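Local coordinates for protein mitomycin biosynthesis 6-O-methyltransferase (Streptomyces lavendulae, PDB 3GWZ) that transfers the methyl group of S-adenosyl-L-methionine to the 6-hydroxyl of demethylated mitomycins, forming the quinone methoxy group of mitomycins A and B, at residues P137-Q145 / S156-F165. Numbering follows the deposited sequence.
Sequences PWHWRAWEQ and SFDVANGTSF
N161 and S156 each send a side-chain donor to a backbone carbonyl of helix 137-144. The amide suits N161 because it offers an N-H: ND2 gives a hydrogen bond of 3.0 Å to W138 O, with an angle of 151° at the hydrogen, while OD1 lies by W138 CB. W138 O also accepts the helical bond from A142 N. S156 suits the other site because its short hydroxyl fits close to the helix: with OG set between its own N and carbonyl carbon (chi1 60°), it donates to A142 O at 2.6 Å, from above the carbonyl plane, while Q145 N approaches the same oxygen from the opposite face. S156 CB separately rests against Q145 O.

Small residues let the backbones close in. A142 CA comes within 4.6 Å of F157 CA, and the methyl A160 CB rests 3.2 Å from R141 O. The short segments of helices 137-144 and 157-161 thus pass with their axes 7.9 Å apart, at 113°. In this COMT-subfamily methyltransferase the helix pair lies between the dimer interface and the cofactor side: R141 pairs with E144 of the second subunit in a salt bridge between chains, whereas the side chain of F165 is about 7 Å from the bound S-adenosyl-L-homocysteine.

W138, F157 and F165 make the apolar contacts, their broad rings suiting them to it. W138 CE3 meets F157 CE1 at 3.7 Å, at the edge of the phenyl ring, the indole oblique to it, and W138 CZ3 reaches the edge of F165. N161 ND2 lies 3.4 Å above the centre of one F157 face, and F165 CA over the opposite face, toward its rim. At the C-terminal end of helix 137-144, the aliphatic part of Q145 crosses V159 at about a right angle, its CB touching CG1.

Water completes the polar contacts, accepting from R141 NH1 in the guanidinium plane and donating to A160 O.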
loop_
_atom_site.group_PDB
_atom_site.type_symbol
_atom_site.label_atom_id
_atom_site.label_comp_id
_atom_site.label_asym_id
_atom_site.label_seq_id
_atom_site.Cartn_x
_atom_site.Cartn_y
_atom_site.Cartn_z
ATOM N N PRO A 137 -1.462 -10.778 22.092
ATOM C CA PRO A 137 -1.508 -11.853 23.091
ATOM C C PRO A 137 -2.520 -11.558 24.192
ATOM O O PRO A 137 -3.156 -12.481 24.697
ATOM C CB PRO A 137 -0.074 -11.880 23.642
ATOM C CG PRO A 137 0.501 -10.525 23.273
ATOM C CD PRO A 137 -0.098 -10.249 21.926
ATOM N N TRP A 138 -2.686 -10.285 24.549
ATOM C CA TRP A 138 -3.594 -9.933 25.642
ATOM C C TRP A 138 -5.057 -10.048 25.238
ATOM O O TRP A 138 -5.943 -10.209 26.087
ATOM C CB TRP A 138 -3.276 -8.533 26.199
ATOM C CG TRP A 138 -2.953 -7.491 25.158
ATOM C CD1 TRP A 138 -1.714 -7.048 24.811
ATOM C CD2 TRP A 138 -3.883 -6.761 24.339
ATOM N NE1 TRP A 138 -1.807 -6.084 23.842
ATOM C CE2 TRP A 138 -3.127 -5.891 23.528
ATOM C CE3 TRP A 138 -5.278 -6.762 24.214
ATOM C CZ2 TRP A 138 -3.714 -5.028 22.601
ATOM C CZ3 TRP A 138 -5.866 -5.907 23.290
ATOM C CH2 TRP A 138 -5.079 -5.045 22.497
ATOM N N HIS A 139 -5.317 -9.947 23.937
ATOM C CA HIS A 139 -6.660 -10.156 23.426
ATOM C C HIS A 139 -6.966 -11.655 23.549
ATOM O O HIS A 139 -7.922 -12.051 24.206
ATOM C CB HIS A 139 -6.728 -9.682 21.975
ATOM C CG HIS A 139 -8.107 -9.657 21.390
ATOM N ND1 HIS A 139 -8.838 -10.800 21.152
ATOM C CD2 HIS A 139 -8.863 -8.627 20.935
ATOM C CE1 HIS A 139 -10.000 -10.474 20.616
ATOM N NE2 HIS A 139 -10.039 -9.161 20.468
ATOM N N TRP A 140 -6.131 -12.487 22.931
ATOM C CA TRP A 140 -6.292 -13.939 23.026
ATOM C C TRP A 140 -6.349 -14.398 24.491
ATOM O O TRP A 140 -7.106 -15.304 24.829
ATOM C CB TRP A 140 -5.144 -14.641 22.288
ATOM C CG TRP A 140 -5.282 -16.137 22.104
ATOM C CD1 TRP A 140 -4.711 -17.118 22.870
ATOM C CD2 TRP A 140 -5.983 -16.813 21.048
ATOM N NE1 TRP A 140 -5.038 -18.359 22.375
ATOM C CE2 TRP A 140 -5.819 -18.200 21.258
ATOM C CE3 TRP A 140 -6.751 -16.380 19.961
ATOM C CZ2 TRP A 140 -6.390 -19.156 20.418
ATOM C CZ3 TRP A 140 -7.321 -17.327 19.128
ATOM C CH2 TRP A 140 -7.131 -18.705 19.357
ATOM N N ARG A 141 -5.553 -13.786 25.362
ATOM C CA ARG A 141 -5.533 -14.246 26.758
ATOM C C ARG A 141 -6.816 -13.940 27.522
ATOM O O ARG A 141 -7.179 -14.659 28.455
ATOM C CB ARG A 141 -4.321 -13.732 27.544
ATOM C CG ARG A 141 -4.106 -14.569 28.809
ATOM C CD ARG A 141 -2.864 -14.207 29.599
ATOM N NE ARG A 141 -1.637 -14.557 28.893
ATOM C CZ ARG A 141 -0.575 -15.107 29.471
ATOM N NH1 ARG A 141 -0.597 -15.390 30.771
ATOM N NH2 ARG A 141 0.506 -15.377 28.747
ATOM N N ALA A 142 -7.518 -12.883 27.139
ATOM C CA ALA A 142 -8.806 -12.624 27.774
ATOM C C ALA A 142 -9.748 -13.794 27.520
ATOM O O ALA A 142 -10.520 -14.193 28.403
ATOM C CB ALA A 142 -9.408 -11.294 27.271
ATOM N N TRP A 143 -9.665 -14.371 26.318
ATOM C CA TRP A 143 -10.480 -15.539 25.958
ATOM C C TRP A 143 -10.050 -16.801 26.711
ATOM O O TRP A 143 -10.866 -17.688 26.982
ATOM C CB TRP A 143 -10.452 -15.779 24.438
ATOM C CG TRP A 143 -11.261 -14.733 23.750
ATOM C CD1 TRP A 143 -10.809 -13.573 23.187
ATOM C CD2 TRP A 143 -12.683 -14.719 23.622
ATOM N NE1 TRP A 143 -11.866 -12.846 22.694
ATOM C CE2 TRP A 143 -13.028 -13.529 22.943
ATOM C CE3 TRP A 143 -13.697 -15.609 23.994
ATOM C CZ2 TRP A 143 -14.349 -13.198 22.637
ATOM C CZ3 TRP A 143 -15.017 -15.280 23.687
ATOM C CH2 TRP A 143 -15.328 -14.082 23.010
ATOM N N GLU A 144 -8.767 -16.874 27.040
ATOM C CA GLU A 144 -8.257 -17.968 27.868
ATOM C C GLU A 144 -9.108 -18.095 29.129
ATOM O O GLU A 144 -9.401 -19.199 29.581
ATOM C CB GLU A 144 -6.804 -17.689 28.243
ATOM C CG GLU A 144 -6.129 -18.785 29.078
ATOM C CD GLU A 144 -4.848 -18.295 29.705
ATOM O OE1 GLU A 144 -3.870 -18.055 28.962
ATOM O OE2 GLU A 144 -4.828 -18.124 30.940
ATOM N N GLN A 145 -9.518 -16.949 29.674
ATOM C CA GLN A 145 -10.216 -16.894 30.950
ATOM C C GLN A 145 -11.721 -16.648 30.785
ATOM O O GLN A 145 -12.365 -16.074 31.666
ATOM C CB GLN A 145 -9.577 -15.823 31.844
ATOM C CG GLN A 145 -8.139 -16.156 32.230
ATOM C CD GLN A 145 -8.081 -17.329 33.180
ATOM O OE1 GLN A 145 -8.909 -17.430 34.080
ATOM N NE2 GLN A 145 -7.102 -18.218 32.993
ATOM N N SER A 156 -13.044 -10.781 31.786
ATOM C CA SER A 156 -11.962 -11.701 32.113
ATOM C C SER A 156 -10.620 -11.021 31.854
ATOM O O SER A 156 -9.581 -11.505 32.287
ATOM C CB SER A 156 -12.073 -12.990 31.296
ATOM O OG SER A 156 -12.004 -12.724 29.899
ATOM N N PHE A 157 -10.654 -9.880 31.166
ATOM C CA PHE A 157 -9.433 -9.213 30.731
ATOM C C PHE A 157 -8.501 -8.972 31.915
ATOM O O PHE A 157 -7.286 -9.171 31.835
ATOM C CB PHE A 157 -9.780 -7.875 30.046
ATOM C CG PHE A 157 -8.652 -7.295 29.247
ATOM C CD1 PHE A 157 -8.553 -7.541 27.879
ATOM C CD2 PHE A 157 -7.687 -6.501 29.856
ATOM C CE1 PHE A 157 -7.494 -7.021 27.135
ATOM C CE2 PHE A 157 -6.629 -5.959 29.113
ATOM C CZ PHE A 157 -6.538 -6.221 27.752
ATOM N N ASP A 158 -9.086 -8.539 33.020
ATOM C CA ASP A 158 -8.315 -8.160 34.193
ATOM C C ASP A 158 -7.593 -9.356 34.806
ATOM O O ASP A 158 -6.399 -9.296 35.102
ATOM C CB ASP A 158 -9.227 -7.482 35.234
ATOM C CG ASP A 158 -10.050 -6.315 34.645
ATOM O OD1 ASP A 158 -10.734 -6.496 33.611
ATOM O OD2 ASP A 158 -10.023 -5.208 35.230
ATOM N N VAL A 159 -8.304 -10.456 34.994
ATOM C CA VAL A 159 -7.677 -11.614 35.608
ATOM C C VAL A 159 -6.610 -12.209 34.679
ATOM O O VAL A 159 -5.572 -12.693 35.131
ATOM C CB VAL A 159 -8.729 -12.664 36.036
ATOM C CG1 VAL A 159 -9.277 -13.397 34.831
ATOM C CG2 VAL A 159 -8.132 -13.634 37.035
ATOM N N ALA A 160 -6.845 -12.137 33.376
ATOM C CA ALA A 160 -5.897 -12.680 32.409
ATOM C C ALA A 160 -4.626 -11.834 32.297
ATOM O O ALA A 160 -3.515 -12.356 32.237
ATOM C CB ALA A 160 -6.571 -12.794 31.036
ATOM N N ASN A 161 -4.797 -10.519 32.262
ATOM C CA ASN A 161 -3.709 -9.623 31.902
ATOM C C ASN A 161 -3.189 -8.727 33.027
ATOM O O ASN A 161 -2.226 -7.992 32.837
ATOM C CB ASN A 161 -4.142 -8.760 30.721
ATOM C CG ASN A 161 -4.428 -9.588 29.490
ATOM O OD1 ASN A 161 -3.575 -10.348 29.045
ATOM N ND2 ASN A 161 -5.634 -9.453 28.939
ATOM N N GLY A 162 -3.836 -8.770 34.186
ATOM C CA GLY A 162 -3.352 -8.041 35.348
ATOM C C GLY A 162 -3.671 -6.558 35.305
ATOM O O GLY A 162 -3.141 -5.784 36.091
ATOM N N THR A 163 -4.542 -6.166 34.379
ATOM C CA THR A 163 -4.964 -4.775 34.234
ATOM C C THR A 163 -6.259 -4.762 33.427
ATOM O O THR A 163 -6.582 -5.753 32.771
ATOM C CB THR A 163 -3.882 -3.907 33.528
ATOM O OG1 THR A 163 -4.242 -2.524 33.623
ATOM C CG2 THR A 163 -3.751 -4.280 32.053
ATOM N N SER A 164 -7.008 -3.665 33.488
ATOM C CA SER A 164 -8.264 -3.565 32.750
ATOM C C SER A 164 -8.025 -3.181 31.295
ATOM O O SER A 164 -6.970 -2.648 30.939
ATOM C CB SER A 164 -9.206 -2.545 33.400
ATOM O OG SER A 164 -8.728 -1.226 33.198
ATOM N N PHE A 165 -9.007 -3.467 30.447
ATOM C CA PHE A 165 -8.906 -3.099 29.044
ATOM C C PHE A 165 -8.736 -1.583 28.896
ATOM O O PHE A 165 -7.945 -1.111 28.086
ATOM C CB PHE A 165 -10.136 -3.574 28.261
ATOM C CG PHE A 165 -10.069 -3.254 26.782
ATOM C CD1 PHE A 165 -9.318 -4.039 25.924
ATOM C CD2 PHE A 165 -10.737 -2.153 26.262
ATOM C CE1 PHE A 165 -9.246 -3.753 24.557
ATOM C CE2 PHE A 165 -10.664 -1.845 24.899
ATOM C CZ PHE A 165 -9.920 -2.651 24.045
HETATM O O HOH W 1 -2.427 -14.532 33.181
#